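PDB 4MTJ: glycerol dehydratase from Clostridium butyricum, which probably converts glycerol to 3-hydroxypropionaldehyde and water by a glycyl-radical mechanism that needs no vitamin B12. Local coordinates for residues A[471-476]-A[496-501]; A[620-625]-A[692-697]; A[668-673]-A[700-705]. All coordinates share one frame; numbering follows the deposited sequence.

Interaction 1. Residues A[471-476]-A[496-501]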
ATOM      1  N   ILE A 471     -10.559   2.829  32.951  1.00 28.22           N
ATOM      2  CA  ILE A 471      -9.668   2.520  31.828  1.00 22.00           C
ATOM      3  C   ILE A 471      -9.747   1.056  31.386  1.00 27.50           C
ATOM      4  O   ILE A 471      -9.429   0.736  30.242  1.00 27.92           O
ATOM      5  CB  ILE A 471      -8.191   2.894  32.121  1.00 25.16           C
ATOM      6  CG1 ILE A 471      -7.584   1.994  33.209  1.00 23.72           C
ATOM      7  CG2 ILE A 471      -8.067   4.368  32.499  1.00 25.71           C
ATOM      8  CD1 ILE A 471      -6.101   2.266  33.468  1.00 18.61           C
ATOM      9  N   GLY A 472     -10.161   0.171  32.290  1.00 25.27           N
ATOM     10  CA  GLY A 472     -10.338  -1.231  31.953  1.00 23.34           C
ATOM     11  C   GLY A 472     -11.798  -1.639  32.006  1.00 23.29           C
ATOM     12  O   GLY A 472     -12.656  -0.820  32.316  1.00 23.96           O
ATOM     13  N   PRO A 473     -12.089  -2.913  31.713  1.00 19.26           N
ATOM     14  CA  PRO A 473     -13.460  -3.411  31.831  1.00 23.05           C
ATOM     15  C   PRO A 473     -13.959  -3.186  33.249  1.00 27.26           C
ATOM     16  O   PRO A 473     -13.142  -3.152  34.181  1.00 25.40           O
ATOM     17  CB  PRO A 473     -13.315  -4.923  31.608  1.00 20.38           C
ATOM     18  CG  PRO A 473     -12.006  -5.114  31.015  1.00 22.72           C
ATOM     19  CD  PRO A 473     -11.128  -3.996  31.484  1.00 20.93           C
ATOM     20  N   LYS A 474     -15.268  -3.037  33.416  1.00 23.87           N
ATOM     21  CA  LYS A 474     -15.834  -2.940  34.748  1.00 29.95           C
ATOM     22  C   LYS A 474     -16.106  -4.347  35.282  1.00 29.91           C
ATOM     23  O   LYS A 474     -17.233  -4.836  35.238  1.00 27.26           O
ATOM     24  CB  LYS A 474     -17.101  -2.077  34.763  1.00 30.85           C
ATOM     25  CG  LYS A 474     -17.590  -1.750  36.178  1.00 36.08           C
ATOM     26  CD  LYS A 474     -18.315  -0.406  36.236  1.00 44.02           C
ATOM     27  CE  LYS A 474     -18.948  -0.165  37.603  1.00 45.98           C
ATOM     28  NZ  LYS A 474     -20.429  -0.427  37.625  1.00 52.24           N
ATOM     29  N   THR A 475     -15.048  -5.000  35.758  1.00 27.81           N
ATOM     30  CA  THR A 475     -15.149  -6.339  36.325  1.00 27.06           C
ATOM     31  C   THR A 475     -15.773  -6.247  37.709  1.00 25.22           C
ATOM     32  O   THR A 475     -15.950  -5.148  38.237  1.00 28.15           O
ATOM     33  CB  THR A 475     -13.773  -6.984  36.439  1.00 29.28           C
ATOM     34  OG1 THR A 475     -12.858  -6.045  37.025  1.00 19.84           O
ATOM     35  CG2 THR A 475     -13.270  -7.393  35.060  1.00 21.54           C
ATOM     36  N   GLN A 476     -16.122  -7.393  38.278  1.00 25.38           N
ATOM     37  CA  GLN A 476     -16.792  -7.451  39.584  1.00 31.15           C
ATOM     38  C   GLN A 476     -16.112  -6.601  40.667  1.00 28.37           C
ATOM     39  O   GLN A 476     -14.886  -6.584  40.767  1.00 29.42           O
ATOM     40  CB  GLN A 476     -16.891  -8.909  40.046  1.00 29.05           C
ATOM     41  CG  GLN A 476     -17.273  -9.084  41.501  1.00 28.80           C
ATOM     42  CD  GLN A 476     -17.433 -10.535  41.883  1.00 29.08           C
ATOM     43  OE1 GLN A 476     -16.731 -11.411  41.376  1.00 29.67           O
ATOM     44  NE2 GLN A 476     -18.363 -10.800  42.781  1.00 29.71           N
ATOM     45  N   GLU A 496      -7.393  -9.921  29.538  1.00 21.72           N
ATOM     46  CA  GLU A 496      -7.887 -10.110  28.182  1.00 22.69           C
ATOM     47  C   GLU A 496      -8.015  -8.767  27.476  1.00 21.46           C
ATOM     48  O   GLU A 496      -7.574  -8.608  26.338  1.00 22.05           O
ATOM     49  CB  GLU A 496      -9.223 -10.872  28.162  1.00 21.92           C
ATOM     50  CG  GLU A 496      -9.803 -11.024  26.764  1.00 25.51           C
ATOM     51  CD  GLU A 496     -11.001 -11.973  26.696  1.00 40.82           C
ATOM     52  OE1 GLU A 496     -12.109 -11.501  26.347  1.00 44.11           O
ATOM     53  OE2 GLU A 496     -10.834 -13.192  26.961  1.00 44.83           O
ATOM     54  N   TYR A 497      -8.583  -7.793  28.169  1.00 20.22           N
ATOM     55  CA  TYR A 497      -8.787  -6.487  27.573  1.00 18.73           C
ATOM     56  C   TYR A 497      -7.479  -5.817  27.113  1.00 21.54           C
ATOM     57  O   TYR A 497      -7.351  -5.418  25.946  1.00 20.36           O
ATOM     58  CB  TYR A 497      -9.565  -5.578  28.515  1.00 20.04           C
ATOM     59  CG  TYR A 497      -9.890  -4.239  27.895  1.00 20.34           C
ATOM     60  CD1 TYR A 497     -10.910  -4.128  26.953  1.00 20.74           C
ATOM     61  CD2 TYR A 497      -9.162  -3.099  28.224  1.00 14.97           C
ATOM     62  CE1 TYR A 497     -11.224  -2.922  26.373  1.00 19.97           C
ATOM     63  CE2 TYR A 497      -9.465  -1.877  27.645  1.00 18.74           C
ATOM     64  CZ  TYR A 497     -10.495  -1.798  26.712  1.00 23.30           C
ATOM     65  OH  TYR A 497     -10.807  -0.599  26.108  1.00 23.18           O
ATOM     66  N   PHE A 498      -6.501  -5.716  28.005  1.00 19.57           N
ATOM     67  CA  PHE A 498      -5.289  -4.975  27.669  1.00 19.89           C
ATOM     68  C   PHE A 498      -4.335  -5.721  26.727  1.00 21.20           C
ATOM     69  O   PHE A 498      -3.665  -5.093  25.895  1.00 23.21           O
ATOM     70  CB  PHE A 498      -4.586  -4.439  28.918  1.00 15.23           C
ATOM     71  CG  PHE A 498      -5.361  -3.378  29.614  1.00 17.74           C
ATOM     72  CD1 PHE A 498      -5.289  -2.060  29.191  1.00 25.01           C
ATOM     73  CD2 PHE A 498      -6.196  -3.691  30.668  1.00 15.65           C
ATOM     74  CE1 PHE A 498      -6.025  -1.059  29.829  1.00 22.39           C
ATOM     75  CE2 PHE A 498      -6.929  -2.702  31.306  1.00 16.48           C
ATOM     76  CZ  PHE A 498      -6.843  -1.385  30.890  1.00 17.61           C
ATOM     77  N   VAL A 499      -4.288  -7.045  26.830  1.00 20.09           N
ATOM     78  CA  VAL A 499      -3.495  -7.826  25.887  1.00 19.94           C
ATOM     79  C   VAL A 499      -4.086  -7.699  24.488  1.00 21.60           C
ATOM     80  O   VAL A 499      -3.352  -7.582  23.510  1.00 20.09           O
ATOM     81  CB  VAL A 499      -3.381  -9.305  26.288  1.00 20.83           C
ATOM     82  CG1 VAL A 499      -2.921 -10.144  25.103  1.00 16.86           C
ATOM     83  CG2 VAL A 499      -2.414  -9.454  27.461  1.00 19.88           C
ATOM     84  N   LYS A 500      -5.414  -7.689  24.401  1.00 21.79           N
ATOM     85  CA  LYS A 500      -6.072  -7.454  23.127  1.00 21.08           C
ATOM     86  C   LYS A 500      -5.583  -6.145  22.489  1.00 22.76           C
ATOM     87  O   LYS A 500      -5.090  -6.149  21.357  1.00 20.10           O
ATOM     88  CB  LYS A 500      -7.595  -7.437  23.282  1.00 21.33           C
ATOM     89  CG  LYS A 500      -8.323  -7.473  21.952  1.00 19.31           C
ATOM     90  CD  LYS A 500      -9.553  -6.601  21.944  1.00 23.24           C
ATOM     91  CE  LYS A 500     -10.648  -7.133  22.833  1.00 27.30           C
ATOM     92  NZ  LYS A 500     -11.660  -6.066  23.071  1.00 31.20           N
ATOM     93  N   HIS A 501      -5.697  -5.032  23.209  1.00 18.71           N
ATOM     94  CA  HIS A 501      -5.278  -3.757  22.625  1.00 20.88           C
ATOM     95  C   HIS A 501      -3.776  -3.637  22.380  1.00 18.96           C
ATOM     96  O   HIS A 501      -3.370  -3.025  21.402  1.00 20.92           O
ATOM     97  CB  HIS A 501      -5.830  -2.570  23.406  1.00 17.12           C
ATOM     98  CG  HIS A 501      -7.315  -2.443  23.295  1.00 22.94           C
ATOM     99  ND1 HIS A 501      -7.927  -1.830  22.225  1.00 21.63           N
ATOM    100  CD2 HIS A 501      -8.313  -2.900  24.089  1.00 23.38           C
ATOM    101  CE1 HIS A 501      -9.236  -1.899  22.373  1.00 25.55           C
ATOM    102  NE2 HIS A 501      -9.497  -2.548  23.493  1.00 23.85           N
TER

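Interaction 2. Residues A[620-625]-A[692-697]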
ATOM      1  N   TYR A 620      -1.445 -14.450  31.287  1.00 19.43           N
ATOM      2  CA  TYR A 620      -0.882 -13.520  30.327  1.00 18.03           C
ATOM      3  C   TYR A 620      -0.596 -14.254  29.024  1.00 17.54           C
ATOM      4  O   TYR A 620      -1.053 -13.849  27.952  1.00 17.05           O
ATOM      5  CB  TYR A 620       0.418 -12.931  30.872  1.00 17.90           C
ATOM      6  CG  TYR A 620       1.172 -12.142  29.841  1.00 18.44           C
ATOM      7  CD1 TYR A 620       0.644 -10.949  29.330  1.00 19.83           C
ATOM      8  CD2 TYR A 620       2.397 -12.584  29.350  1.00 17.33           C
ATOM      9  CE1 TYR A 620       1.318 -10.210  28.361  1.00 16.28           C
ATOM     10  CE2 TYR A 620       3.097 -11.843  28.374  1.00 17.45           C
ATOM     11  CZ  TYR A 620       2.542 -10.660  27.885  1.00 18.84           C
ATOM     12  OH  TYR A 620       3.206  -9.920  26.922  1.00 18.71           O
ATOM     13  N   CYS A 621       0.139 -15.352  29.144  1.00 15.11           N
ATOM     14  CA  CYS A 621       0.617 -16.127  28.004  1.00 16.63           C
ATOM     15  C   CYS A 621      -0.498 -16.673  27.127  1.00 20.47           C
ATOM     16  O   CYS A 621      -0.411 -16.601  25.897  1.00 20.47           O
ATOM     17  CB  CYS A 621       1.490 -17.285  28.480  1.00 14.90           C
ATOM     18  SG  CYS A 621       3.046 -16.778  29.205  1.00 17.03           S
ATOM     19  N   ARG A 622      -1.536 -17.221  27.757  1.00 17.20           N
ATOM     20  CA  ARG A 622      -2.664 -17.783  27.022  1.00 19.99           C
ATOM     21  C   ARG A 622      -3.379 -16.710  26.217  1.00 22.87           C
ATOM     22  O   ARG A 622      -3.831 -16.971  25.088  1.00 20.92           O
ATOM     23  CB  ARG A 622      -3.651 -18.494  27.959  1.00 20.73           C
ATOM     24  CG  ARG A 622      -3.100 -19.770  28.594  1.00 21.18           C
ATOM     25  CD  ARG A 622      -4.123 -20.369  29.534  1.00 26.68           C
ATOM     26  NE  ARG A 622      -3.570 -21.348  30.478  1.00 27.24           N
ATOM     27  CZ  ARG A 622      -3.682 -21.239  31.799  1.00 26.29           C
ATOM     28  NH1 ARG A 622      -4.313 -20.188  32.323  1.00 19.89           N
ATOM     29  NH2 ARG A 622      -3.174 -22.176  32.599  1.00 28.17           N
ATOM     30  N   GLU A 623      -3.466 -15.502  26.787  1.00 16.28           N
ATOM     31  CA  GLU A 623      -4.061 -14.373  26.065  1.00 20.07           C
ATOM     32  C   GLU A 623      -3.235 -13.999  24.838  1.00 18.40           C
ATOM     33  O   GLU A 623      -3.780 -13.792  23.758  1.00 19.23           O
ATOM     34  CB  GLU A 623      -4.227 -13.139  26.966  1.00 20.68           C
ATOM     35  CG  GLU A 623      -5.249 -13.295  28.074  1.00 21.69           C
ATOM     36  CD  GLU A 623      -6.624 -13.673  27.558  1.00 22.67           C
ATOM     37  OE1 GLU A 623      -7.033 -13.184  26.479  1.00 19.85           O
ATOM     38  OE2 GLU A 623      -7.299 -14.464  28.243  1.00 23.21           O
ATOM     39  N   VAL A 624      -1.920 -13.900  25.011  1.00 17.11           N
ATOM     40  CA  VAL A 624      -1.050 -13.531  23.903  1.00 18.61           C
ATOM     41  C   VAL A 624      -1.153 -14.540  22.749  1.00 20.98           C
ATOM     42  O   VAL A 624      -1.168 -14.153  21.577  1.00 17.99           O
ATOM     43  CB  VAL A 624       0.418 -13.384  24.366  1.00 17.40           C
ATOM     44  CG1 VAL A 624       1.354 -13.198  23.176  1.00 15.63           C
ATOM     45  CG2 VAL A 624       0.543 -12.216  25.333  1.00 18.09           C
ATOM     46  N   ASN A 625      -1.251 -15.828  23.087  1.00 23.59           N
ATOM     47  CA  ASN A 625      -1.352 -16.897  22.079  1.00 22.31           C
ATOM     48  C   ASN A 625      -2.511 -16.745  21.083  1.00 17.19           C
ATOM     49  O   ASN A 625      -2.473 -17.307  19.992  1.00 22.74           O
ATOM     50  CB  ASN A 625      -1.426 -18.277  22.749  1.00 16.92           C
ATOM     51  CG  ASN A 625      -0.066 -18.806  23.134  1.00 19.79           C
ATOM     52  OD1 ASN A 625       0.954 -18.283  22.693  1.00 19.46           O
ATOM     53  ND2 ASN A 625      -0.038 -19.850  23.959  1.00 17.15           N
ATOM     54  N   HIS A 692       7.965 -22.520  30.958  1.00 19.82           N
ATOM     55  CA  HIS A 692       8.962 -21.870  30.130  1.00 20.87           C
ATOM     56  C   HIS A 692       8.828 -22.284  28.660  1.00 20.44           C
ATOM     57  O   HIS A 692       9.525 -21.749  27.803  1.00 23.59           O
ATOM     58  CB  HIS A 692      10.367 -22.196  30.642  1.00 17.99           C
ATOM     59  CG  HIS A 692      10.689 -21.592  31.974  1.00 18.15           C
ATOM     60  ND1 HIS A 692      11.368 -20.399  32.104  1.00 22.41           N
ATOM     61  CD2 HIS A 692      10.459 -22.034  33.234  1.00 20.15           C
ATOM     62  CE1 HIS A 692      11.528 -20.121  33.389  1.00 18.90           C
ATOM     63  NE2 HIS A 692      10.984 -21.097  34.095  1.00 20.64           N
ATOM     64  N   PHE A 693       7.944 -23.239  28.380  1.00 16.29           N
ATOM     65  CA  PHE A 693       7.686 -23.695  27.016  1.00 15.62           C
ATOM     66  C   PHE A 693       6.738 -22.756  26.270  1.00 16.18           C
ATOM     67  O   PHE A 693       6.975 -22.395  25.119  1.00 18.39           O
ATOM     68  CB  PHE A 693       7.052 -25.090  27.028  1.00 16.63           C
ATOM     69  CG  PHE A 693       7.990 -26.188  27.408  1.00 19.51           C
ATOM     70  CD1 PHE A 693       8.173 -26.531  28.741  1.00 20.77           C
ATOM     71  CD2 PHE A 693       8.679 -26.893  26.433  1.00 19.78           C
ATOM     72  CE1 PHE A 693       9.034 -27.557  29.104  1.00 19.20           C
ATOM     73  CE2 PHE A 693       9.542 -27.924  26.783  1.00 22.46           C
ATOM     74  CZ  PHE A 693       9.719 -28.259  28.121  1.00 22.76           C
ATOM     75  N   ILE A 694       5.637 -22.397  26.918  1.00 17.30           N
ATOM     76  CA  ILE A 694       4.667 -21.498  26.318  1.00 18.44           C
ATOM     77  C   ILE A 694       5.266 -20.087  26.081  1.00 18.01           C
ATOM     78  O   ILE A 694       4.973 -19.440  25.078  1.00 19.38           O
ATOM     79  CB  ILE A 694       3.368 -21.435  27.167  1.00 18.42           C
ATOM     80  CG1 ILE A 694       2.211 -20.869  26.344  1.00 18.05           C
ATOM     81  CG2 ILE A 694       3.577 -20.618  28.454  1.00 15.92           C
ATOM     82  CD1 ILE A 694       0.828 -21.036  27.003  1.00 17.35           C
ATOM     83  N   ALA A 695       6.111 -19.624  26.999  1.00 16.70           N
ATOM     84  CA  ALA A 695       6.784 -18.337  26.858  1.00 16.54           C
ATOM     85  C   ALA A 695       7.993 -18.463  25.927  1.00 20.72           C
ATOM     86  O   ALA A 695       9.139 -18.186  26.316  1.00 19.35           O
ATOM     87  CB  ALA A 695       7.213 -17.825  28.222  1.00 17.26           C
ATOM     88  N   SER A 696       7.724 -18.885  24.694  1.00 19.93           N
ATOM     89  CA  SER A 696       8.764 -19.193  23.721  1.00 16.10           C
ATOM     90  C   SER A 696       9.436 -17.950  23.134  1.00 17.74           C
ATOM     91  O   SER A 696      10.390 -18.058  22.376  1.00 19.21           O
ATOM     92  CB  SER A 696       8.177 -20.049  22.607  1.00 14.84           C
ATOM     93  OG  SER A 696       6.965 -19.477  22.142  1.00 16.70           O
ATOM     94  N   ASN A 697       8.942 -16.764  23.461  1.00 15.61           N
ATOM     95  CA  ASN A 697       9.695 -15.582  23.115  1.00 14.35           C
ATOM     96  C   ASN A 697      10.767 -15.320  24.166  1.00 17.91           C
ATOM     97  O   ASN A 697      11.466 -14.322  24.094  1.00 18.50           O
ATOM     98  CB  ASN A 697       8.794 -14.361  22.897  1.00 16.66           C
ATOM     99  CG  ASN A 697       9.493 -13.242  22.102  1.00 18.58           C
ATOM    100  OD1 ASN A 697       9.931 -13.449  20.962  1.00 17.57           O
ATOM    101  ND2 ASN A 697       9.582 -12.052  22.699  1.00 14.29           N
TER

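Interaction 3. Residues A[668-673]-A[700-705]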
ATOM      1  N   GLY A 668      12.272  -9.905  35.119  1.00 18.22           N
ATOM      2  CA  GLY A 668      12.115 -11.185  34.453  1.00 18.32           C
ATOM      3  C   GLY A 668      11.320 -12.163  35.294  1.00 18.37           C
ATOM      4  O   GLY A 668      10.249 -11.830  35.793  1.00 17.47           O
ATOM      5  N   VAL A 669      11.852 -13.367  35.465  1.00 18.81           N
ATOM      6  CA  VAL A 669      11.178 -14.373  36.269  1.00 17.24           C
ATOM      7  C   VAL A 669      11.909 -14.579  37.592  1.00 20.75           C
ATOM      8  O   VAL A 669      11.617 -15.512  38.353  1.00 21.47           O
ATOM      9  CB  VAL A 669      10.954 -15.695  35.493  1.00 18.70           C
ATOM     10  CG1 VAL A 669       9.935 -15.467  34.363  1.00 15.24           C
ATOM     11  CG2 VAL A 669      12.257 -16.240  34.949  1.00 13.60           C
ATOM     12  N   SER A 670      12.842 -13.672  37.863  1.00 18.84           N
ATOM     13  CA  SER A 670      13.585 -13.670  39.115  1.00 21.77           C
ATOM     14  C   SER A 670      12.645 -13.428  40.296  1.00 21.98           C
ATOM     15  O   SER A 670      11.669 -12.701  40.178  1.00 21.43           O
ATOM     16  CB  SER A 670      14.667 -12.582  39.087  1.00 21.49           C
ATOM     17  OG  SER A 670      15.584 -12.763  38.017  1.00 19.18           O
ATOM     18  N   PRO A 671      12.925 -14.056  41.440  1.00 22.86           N
ATOM     19  CA  PRO A 671      12.133 -13.728  42.630  1.00 21.11           C
ATOM     20  C   PRO A 671      12.339 -12.262  42.986  1.00 21.90           C
ATOM     21  O   PRO A 671      13.380 -11.718  42.616  1.00 20.75           O
ATOM     22  CB  PRO A 671      12.754 -14.613  43.710  1.00 23.85           C
ATOM     23  CG  PRO A 671      13.437 -15.731  42.956  1.00 22.95           C
ATOM     24  CD  PRO A 671      13.924 -15.113  41.691  1.00 20.06           C
ATOM     25  N   SER A 672      11.373 -11.631  43.657  1.00 22.18           N
ATOM     26  CA  SER A 672      11.545 -10.245  44.122  1.00 23.45           C
ATOM     27  C   SER A 672      12.716 -10.135  45.088  1.00 22.27           C
ATOM     28  O   SER A 672      13.033 -11.099  45.792  1.00 24.17           O
ATOM     29  CB  SER A 672      10.281  -9.728  44.816  1.00 23.97           C
ATOM     30  OG  SER A 672       9.219  -9.511  43.901  1.00 26.23           O
ATOM     31  N   ARG A 673      13.343  -8.962  45.128  1.00 23.58           N
ATOM     32  CA  ARG A 673      14.498  -8.707  46.007  1.00 25.37           C
ATOM     33  C   ARG A 673      14.212  -9.032  47.458  1.00 23.59           C
ATOM     34  O   ARG A 673      13.160  -8.661  47.991  1.00 21.18           O
ATOM     35  CB  ARG A 673      14.945  -7.243  45.926  1.00 25.24           C
ATOM     36  CG  ARG A 673      13.864  -6.240  46.292  1.00 23.34           C
ATOM     37  CD  ARG A 673      14.449  -4.861  46.536  1.00 27.84           C
ATOM     38  NE  ARG A 673      14.692  -4.142  45.290  1.00 26.44           N
ATOM     39  CZ  ARG A 673      14.690  -2.818  45.189  1.00 26.48           C
ATOM     40  NH1 ARG A 673      14.456  -2.073  46.262  1.00 21.14           N
ATOM     41  NH2 ARG A 673      14.915  -2.241  44.015  1.00 22.84           N
ATOM     42  N   LEU A 700      13.630 -14.685  31.398  1.00 15.75           N
ATOM     43  CA  LEU A 700      14.923 -14.211  31.858  1.00 17.53           C
ATOM     44  C   LEU A 700      15.047 -14.361  33.372  1.00 18.52           C
ATOM     45  O   LEU A 700      14.198 -13.896  34.134  1.00 17.16           O
ATOM     46  CB  LEU A 700      15.112 -12.757  31.437  1.00 15.16           C
ATOM     47  CG  LEU A 700      16.431 -12.058  31.773  1.00 18.70           C
ATOM     48  CD1 LEU A 700      16.674 -11.054  30.703  1.00 19.49           C
ATOM     49  CD2 LEU A 700      16.370 -11.361  33.102  1.00 18.00           C
ATOM     50  N   PHE A 701      16.121 -15.004  33.803  1.00 18.49           N
ATOM     51  CA  PHE A 701      16.327 -15.279  35.222  1.00 18.74           C
ATOM     52  C   PHE A 701      17.675 -14.696  35.650  1.00 17.71           C
ATOM     53  O   PHE A 701      18.729 -15.146  35.183  1.00 17.41           O
ATOM     54  CB  PHE A 701      16.288 -16.797  35.440  1.00 19.11           C
ATOM     55  CG  PHE A 701      16.396 -17.232  36.880  1.00 18.07           C
ATOM     56  CD1 PHE A 701      16.191 -16.346  37.915  1.00 17.27           C
ATOM     57  CD2 PHE A 701      16.697 -18.554  37.186  1.00 18.94           C
ATOM     58  CE1 PHE A 701      16.300 -16.765  39.233  1.00 22.39           C
ATOM     59  CE2 PHE A 701      16.802 -18.980  38.504  1.00 17.95           C
ATOM     60  CZ  PHE A 701      16.596 -18.090  39.525  1.00 18.27           C
ATOM     61  N   ASN A 702      17.629 -13.685  36.518  1.00 17.64           N
ATOM     62  CA  ASN A 702      18.830 -13.109  37.124  1.00 17.42           C
ATOM     63  C   ASN A 702      19.174 -13.732  38.484  1.00 19.85           C
ATOM     64  O   ASN A 702      18.319 -13.882  39.359  1.00 19.05           O
ATOM     65  CB  ASN A 702      18.673 -11.592  37.312  1.00 17.39           C
ATOM     66  CG  ASN A 702      19.143 -10.784  36.109  1.00 23.40           C
ATOM     67  OD1 ASN A 702      20.159 -11.107  35.488  1.00 19.73           O
ATOM     68  ND2 ASN A 702      18.410  -9.714  35.786  1.00 17.29           N
ATOM     69  N   GLN A 703      20.435 -14.086  38.668  1.00 22.79           N
ATOM     70  CA  GLN A 703      20.934 -14.329  40.013  1.00 19.34           C
ATOM     71  C   GLN A 703      22.208 -13.523  40.235  1.00 22.02           C
ATOM     72  O   GLN A 703      22.920 -13.185  39.276  1.00 17.34           O
ATOM     73  CB  GLN A 703      21.119 -15.822  40.296  1.00 19.71           C
ATOM     74  CG  GLN A 703      19.812 -16.502  40.702  1.00 18.11           C
ATOM     75  CD  GLN A 703      19.993 -17.919  41.199  1.00 20.72           C
ATOM     76  OE1 GLN A 703      20.915 -18.634  40.784  1.00 17.98           O
ATOM     77  NE2 GLN A 703      19.109 -18.338  42.103  1.00 19.83           N
ATOM     78  N   LYS A 704      22.465 -13.176  41.495  1.00 20.18           N
ATOM     79  CA  LYS A 704      23.632 -12.372  41.847  1.00 22.97           C
ATOM     80  C   LYS A 704      24.407 -13.031  42.971  1.00 21.76           C
ATOM     81  O   LYS A 704      23.861 -13.265  44.046  1.00 23.23           O
ATOM     82  CB  LYS A 704      23.215 -10.972  42.280  1.00 19.64           C
ATOM     83  CG  LYS A 704      24.384 -10.112  42.696  1.00 18.88           C
ATOM     84  CD  LYS A 704      23.971  -8.679  42.913  1.00 16.24           C
ATOM     85  CE  LYS A 704      23.025  -8.557  44.087  1.00 24.46           C
ATOM     86  NZ  LYS A 704      22.818  -7.129  44.460  1.00 20.20           N
ATOM     87  N   PHE A 705      25.681 -13.322  42.724  1.00 20.86           N
ATOM     88  CA  PHE A 705      26.517 -13.987  43.727  1.00 23.52           C
ATOM     89  C   PHE A 705      27.589 -13.110  44.370  1.00 24.83           C
ATOM     90  O   PHE A 705      28.246 -12.300  43.705  1.00 26.15           O
ATOM     91  CB  PHE A 705      27.166 -15.258  43.148  1.00 22.77           C
ATOM     92  CG  PHE A 705      26.249 -16.451  43.138  1.00 23.04           C
ATOM     93  CD1 PHE A 705      25.569 -16.821  41.972  1.00 23.09           C
ATOM     94  CD2 PHE A 705      26.039 -17.187  44.299  1.00 20.54           C
ATOM     95  CE1 PHE A 705      24.703 -17.915  41.958  1.00 20.81           C
ATOM     96  CE2 PHE A 705      25.178 -18.278  44.299  1.00 22.07           C
ATOM     97  CZ  PHE A 705      24.503 -18.645  43.126  1.00 23.37           C
TER

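Interaction 1. Residues A[471-476]-A[496-501]
A backbone carbonyl, not a side chain, fits in beside two consecutive aromatic rings: Ile-471 O lies 3.4 Å from Phe-498 CZ and 3.7 Å from Tyr-497 CE2, approaching both rings obliquely. Different first torsions bring the rings together: Tyr-497 has CG anti to its backbone N (chi1 -176°), whereas CG of Phe-498 stands beside its own N (chi1 -68°), so that Tyr-497 CD2 lies 3.7 Å above the plane of the Phe-498 ring, over its centre. Gly-472 passes close to this pair with its bare CA, 3.7 Å from Phe-498 CZ. Pro-473 then packs against the root of the tyrosine, its CG 3.5 Å from Tyr-497 CB and its CD against the first ring atoms. Ile-471 adds a looser touch through CG1, its side chain crossing that of Phe-498 at about a right angle. The contact is thus van der Waals in character. It sets the start of the loop that follows strand 469-470 against helix 484-516. Phe-498 also meets Ile-456 and Leu-459 of helix 453-461, and Tyr-497 OH is hydrogen-bonded to Glu-142 of helix 141-147, while Val-499 packs on helix 607-624.

Interaction 2. Residues A[620-625]-A[692-697]
Apolar packing centres on Ile-694, whose branches divide the work against helix 607-624. With CG1 anti to the backbone N (chi1 -162°), the longer arm extends to the helix, while the CG2 methyl sits 3.9 Å from both CB and SG of Cys-621. The end of the arm, CD1, reaches the same cysteine CB at 4.1 Å, so that Cys-621 is touched by both branches. Ala-695 contributes a looser contact, its CB 4.4 Å from Cys-621 SG, and the aliphatic CG of Arg-622 brushes Ile-694 CD1 at the margin; the guanidinium group of that arginine turns to a salt bridge with Glu-615, two turns earlier on the helix. Just after Ile-694 the chain reverses in an inverse gamma turn centred on Ala-695, closed by a weak bond from Ser-696 N to Ile-694 O. This turn lies in the glycine-radical family region, whereas the helix belongs to the pyruvate formate lyase-like region, so the contact joins the two. A polar group meeting apolar carbon makes up the rest: Asn-625 ND2 lies 3.4 Å from Ile-694 CG1 and equally close to CD1. The other amide atom, Asn-625 OD1, is hydrogen-bonded to Arg-418 NH2, and NE of the same arginine is bonded to Ser-696 OG.

Interaction 3. Residues A[668-673]-A[700-705]
Ser-670 holds OG beside its own backbone N (chi1 -59°), which brings the hydroxyl to Asn-702, while Phe-701, with CG anti to its N (chi1 -176°), swings its ring alongside the same serine. Asn-702 N donates to Ser-670 OG over 2.7 Å, in a bond more bent than the one from Val-669 N, and OG also lies at the edge of the Phe-701 ring, in its plane, 3.6 Å from CD1. Further along that ring, CE1 meets Pro-671 CD obliquely. Residues 700-701 lead into strand 702-705, an outermost strand of a mixed sheet, paired with strand 733-738; the loop 668-673 thus fastens to the start of an edge strand. Backbone meets backbone in the nearly straight bond from Val-669 N to Leu-700 O (2.7 Å, 174° at the hydrogen). Gly-668, at positive phi, brings a CA-H to the same oxygen, and Val-669 CG2 lies 3.2 Å from Leu-700 O. Asp-667 OD1 is hydrogen-bonded to both Ser-670 OG and Asn-702 ND2, so that one carboxylate oxygen holds both segments. Asn-702 ND2 also bonds to Val-761 O, two residues before Gly-763, the predicted radical site.

Interaction 3 is wholly buried and interactions 1 and 2 only partly so, and their chemistry differs too: interaction 3 joins loop and strand by hydrogen bonds with aromatic packing around them, whereas the other two set loops against helices through van der Waals contact. Interactions 1 and 2 share no element, yet their helices, 484-516 and 607-624, touch, with Val-499 packed on Tyr-620, Glu-623 and Val-624. Interactions 2 and 3 alternate along the chain and meet where His-692 touches Val-669, residues 692-697 running on shortly to strand 702-705. Interactions 1 and 3 stay apart, about 15 Å between nearest atoms, with interaction 2 touching both.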